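Local coordinates for protein mannan endo-1,4-beta-mannosidase (Bacillus subtilis, PDB 2WHK) that hydrolyses internal beta-1,4-mannosidic linkages in mannan, galactomannan and glucomannan, and so takes part in glucomannan degradation, at residues P5-A10 / G207-I212. Residues are numbered along the deposited sequence; the frame is centred on the assembly and turned at random.
Sequences PVNPNA and GLDHLI. With CA (calcium ion), chain E.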
ATOM      1  N   PRO A   5       7.890  -0.402  14.477  1.00 18.07           N
ATOM      2  CA  PRO A   5       6.728  -1.069  13.879  1.00 18.12           C
ATOM      3  C   PRO A   5       5.682  -1.445  14.938  1.00 18.19           C
ATOM      4  O   PRO A   5       6.044  -1.756  16.076  1.00 18.81           O
ATOM      5  CB  PRO A   5       7.333  -2.335  13.266  1.00 17.84           C
ATOM      6  CG  PRO A   5       8.714  -1.945  12.920  1.00 17.97           C
ATOM      7  CD  PRO A   5       9.155  -1.011  14.014  1.00 18.20           C
ATOM      8  N   VAL A   6       4.403  -1.402  14.581  1.00 18.27           N
ATOM      9  CA  VAL A   6       3.338  -1.726  15.536  1.00 18.20           C
ATOM     10  C   VAL A   6       3.400  -3.193  15.962  1.00 18.12           C
ATOM     11  O   VAL A   6       2.956  -3.545  17.058  1.00 18.36           O
ATOM     12  CB  VAL A   6       1.921  -1.380  14.989  1.00 18.05           C
ATOM     13  CG1 VAL A   6       1.786   0.115  14.768  1.00 18.78           C
ATOM     14  CG2 VAL A   6       1.624  -2.163  13.713  1.00 18.19           C
ATOM     15  N   ASN A   7       3.975  -4.041  15.111  1.00 17.94           N
ATOM     16  CA  ASN A   7       4.292  -5.418  15.477  1.00 17.77           C
ATOM     17  C   ASN A   7       5.546  -5.406  16.341  1.00 18.33           C
ATOM     18  O   ASN A   7       6.642  -5.170  15.829  1.00 18.06           O
ATOM     19  CB  ASN A   7       4.525  -6.279  14.238  1.00 17.45           C
ATOM     20  CG  ASN A   7       4.992  -7.698  14.572  1.00 16.67           C
ATOM     21  OD1 ASN A   7       4.866  -8.172  15.709  1.00 16.98           O
ATOM     22  ND2 ASN A   7       5.536  -8.379  13.578  1.00 15.77           N
ATOM     23  N   PRO A   8       5.397  -5.671  17.655  1.00 19.22           N
ATOM     24  CA  PRO A   8       6.579  -5.586  18.527  1.00 19.47           C
ATOM     25  C   PRO A   8       7.640  -6.651  18.236  1.00 19.78           C
ATOM     26  O   PRO A   8       8.807  -6.487  18.638  1.00 20.52           O
ATOM     27  CB  PRO A   8       5.989  -5.782  19.926  1.00 19.74           C
ATOM     28  CG  PRO A   8       4.787  -6.618  19.719  1.00 19.35           C
ATOM     29  CD  PRO A   8       4.226  -6.215  18.365  1.00 19.38           C
ATOM     30  N   ASN A   9       7.245  -7.718  17.539  1.00 19.26           N
ATOM     31  CA  ASN A   9       8.156  -8.804  17.162  1.00 18.99           C
ATOM     32  C   ASN A   9       8.796  -8.635  15.774  1.00 18.26           C
ATOM     33  O   ASN A   9       9.446  -9.561  15.270  1.00 18.16           O
ATOM     34  CB  ASN A   9       7.413 -10.138  17.247  1.00 19.15           C
ATOM     35  CG  ASN A   9       7.010 -10.487  18.670  1.00 20.09           C
ATOM     36  OD1 ASN A   9       7.795 -10.324  19.602  1.00 21.93           O
ATOM     37  ND2 ASN A   9       5.783 -10.958  18.844  1.00 21.00           N
ATOM     38  N   ALA A  10       8.642  -7.451  15.173  1.00 17.41           N
ATOM     39  CA  ALA A  10       9.121  -7.214  13.806  1.00 16.98           C
ATOM     40  C   ALA A  10      10.624  -7.451  13.680  1.00 17.23           C
ATOM     41  O   ALA A  10      11.396  -7.116  14.595  1.00 17.35           O
ATOM     42  CB  ALA A  10       8.765  -5.795  13.342  1.00 16.77           C
ATOM     43  N   GLY A 207       2.948 -15.627  11.991  1.00 17.33           N
ATOM     44  CA  GLY A 207       4.251 -15.175  12.514  1.00 17.19           C
ATOM     45  C   GLY A 207       5.063 -14.303  11.563  1.00 16.89           C
ATOM     46  O   GLY A 207       6.294 -14.333  11.574  1.00 17.09           O
ATOM     47  N   LEU A 208       4.376 -13.516  10.741  1.00 16.53           N
ATOM     48  CA  LEU A 208       5.048 -12.709   9.720  1.00 15.96           C
ATOM     49  C   LEU A 208       5.548 -11.386  10.317  1.00 16.12           C
ATOM     50  O   LEU A 208       4.758 -10.501  10.650  1.00 15.85           O
ATOM     51  CB  LEU A 208       4.113 -12.483   8.524  1.00 15.63           C
ATOM     52  CG  LEU A 208       3.715 -13.771   7.787  1.00 15.79           C
ATOM     53  CD1 LEU A 208       2.600 -13.493   6.783  1.00 16.41           C
ATOM     54  CD2 LEU A 208       4.900 -14.437   7.107  1.00 16.92           C
ATOM     55  N   ASP A 209       6.871 -11.271  10.469  1.00 16.23           N
ATOM     56  CA  ASP A 209       7.489 -10.148  11.188  1.00 16.11           C
ATOM     57  C   ASP A 209       8.185  -9.115  10.292  1.00 15.80           C
ATOM     58  O   ASP A 209       8.972  -8.286  10.765  1.00 16.03           O
ATOM     59  CB  ASP A 209       8.466 -10.704  12.229  1.00 16.56           C
ATOM     60  CG  ASP A 209       7.752 -11.387  13.380  1.00 17.51           C
ATOM     61  OD1 ASP A 209       6.660 -10.916  13.760  1.00 18.57           O
ATOM     62  OD2 ASP A 209       8.293 -12.389  13.915  1.00 18.99           O
ATOM     63  N   HIS A 210       7.843  -9.128   9.011  1.00 15.17           N
ATOM     64  CA  HIS A 210       8.499  -8.272   8.026  1.00 14.59           C
ATOM     65  C   HIS A 210       7.518  -7.280   7.399  1.00 14.27           C
ATOM     66  O   HIS A 210       7.840  -6.646   6.394  1.00 14.16           O
ATOM     67  CB  HIS A 210       9.149  -9.130   6.930  1.00 14.49           C
ATOM     68  CG  HIS A 210       8.171  -9.919   6.116  1.00 14.17           C
ATOM     69  ND1 HIS A 210       7.094 -10.574   6.678  1.00 14.69           N
ATOM     70  CD2 HIS A 210       8.101 -10.158   4.786  1.00 13.99           C
ATOM     71  CE1 HIS A 210       6.404 -11.179   5.726  1.00 14.70           C
ATOM     72  NE2 HIS A 210       6.997 -10.944   4.570  1.00 13.86           N
ATOM     73  N   LEU A 211       6.341  -7.132   8.004  1.00 13.70           N
ATOM     74  CA  LEU A 211       5.279  -6.315   7.427  1.00 13.37           C
ATOM     75  C   LEU A 211       5.170  -4.955   8.103  1.00 12.98           C
ATOM     76  O   LEU A 211       5.132  -4.847   9.335  1.00 13.55           O
ATOM     77  CB  LEU A 211       3.930  -7.045   7.483  1.00 13.50           C
ATOM     78  CG  LEU A 211       3.897  -8.475   6.930  1.00 13.85           C
ATOM     79  CD1 LEU A 211       2.517  -9.094   7.100  1.00 13.91           C
ATOM     80  CD2 LEU A 211       4.328  -8.523   5.470  1.00 14.07           C
ATOM     81  N   ILE A 212       5.125  -3.927   7.266  1.00 12.45           N
ATOM     82  CA  ILE A 212       4.828  -2.562   7.659  1.00 11.78           C
ATOM     83  C   ILE A 212       3.398  -2.297   7.173  1.00 11.91           C
ATOM     84  O   ILE A 212       3.116  -2.397   5.981  1.00 12.75           O
ATOM     85  CB  ILE A 212       5.847  -1.585   7.036  1.00 11.73           C
ATOM     86  CG1 ILE A 212       7.237  -1.806   7.657  1.00 11.87           C
ATOM     87  CG2 ILE A 212       5.402  -0.142   7.208  1.00 11.04           C
ATOM     88  CD1 ILE A 212       8.368  -1.107   6.925  1.00 14.30           C
TER
HETATM   89 CA    CA E1340       8.132 -15.630  10.914  1.00 21.93          CA
HETATM   90  O   HOH W   1       4.397  -3.640  12.041  1.00 14.92           O
HETATM   91  O   HOH W   2       5.312  -7.085  10.871  1.00 17.71           O
HETATM   92  O   HOH W   3       9.114 -14.652  12.807  1.00 24.31           O
HETATM   93  O   HOH W   4       6.398 -16.875   9.751  1.00 23.57           O
HETATM   94  O   HOH W   5       9.682 -17.372  10.605  1.00 34.31           O
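Asn-7 and Asp-209 carry the one direct hydrogen bond between 5-10 and 207-212: Asn-7 ND2 gives a nearly straight N-H (169°) to Asp-209 OD1 at 2.8 Å. The acceptor lies in the amide plane, and Asp-209 OD1 is met on its anti side, somewhat out of the carboxylate plane, which is turned 37° from the amide. With CG anti to the backbone N (chi1 175°), the Asn-7 amide reaches across to Asp-209. Its other end faces back into its own loop, where OD1 accepts from Asn-9 N at 3.0 Å, the donor standing well above the carbonyl plane. This Asx turn overlaps a type I beta turn from Asn-7 to Ala-10. The backbones are packed tightly beside it: Ala-10 CA makes a C-H...O contact with Asp-209 O at 3.2 Å, and Asn-9 O sits 3.1 Å from Asp-209 CG.

Toward the strand the fit is looser and water fills in. One water joins Asn-7 N to Leu-211 O; a second accepts from Asn-7 ND2 at 3.0 Å and donates to Leu-211 O at 2.7 Å. A leucine in place of Asn-7 would probably cost Asp-209 OD1 and this second water the amide N-H groups that Asn-7 gives them, and weaken the turn. On the outer side, Asp-209 OD2 takes a bond from a calcium-bound water, while Gly-207 O binds the calcium ion directly at 2.3 Å, together with Glu-154. The contact thus ties the N-terminal loop before helix 12-22 to the calcium-bound alpha-beta loop between helix 185-205 and strand 211-215 of the TIM barrel, a fold characteristic of clan GH-A glycoside hydrolases.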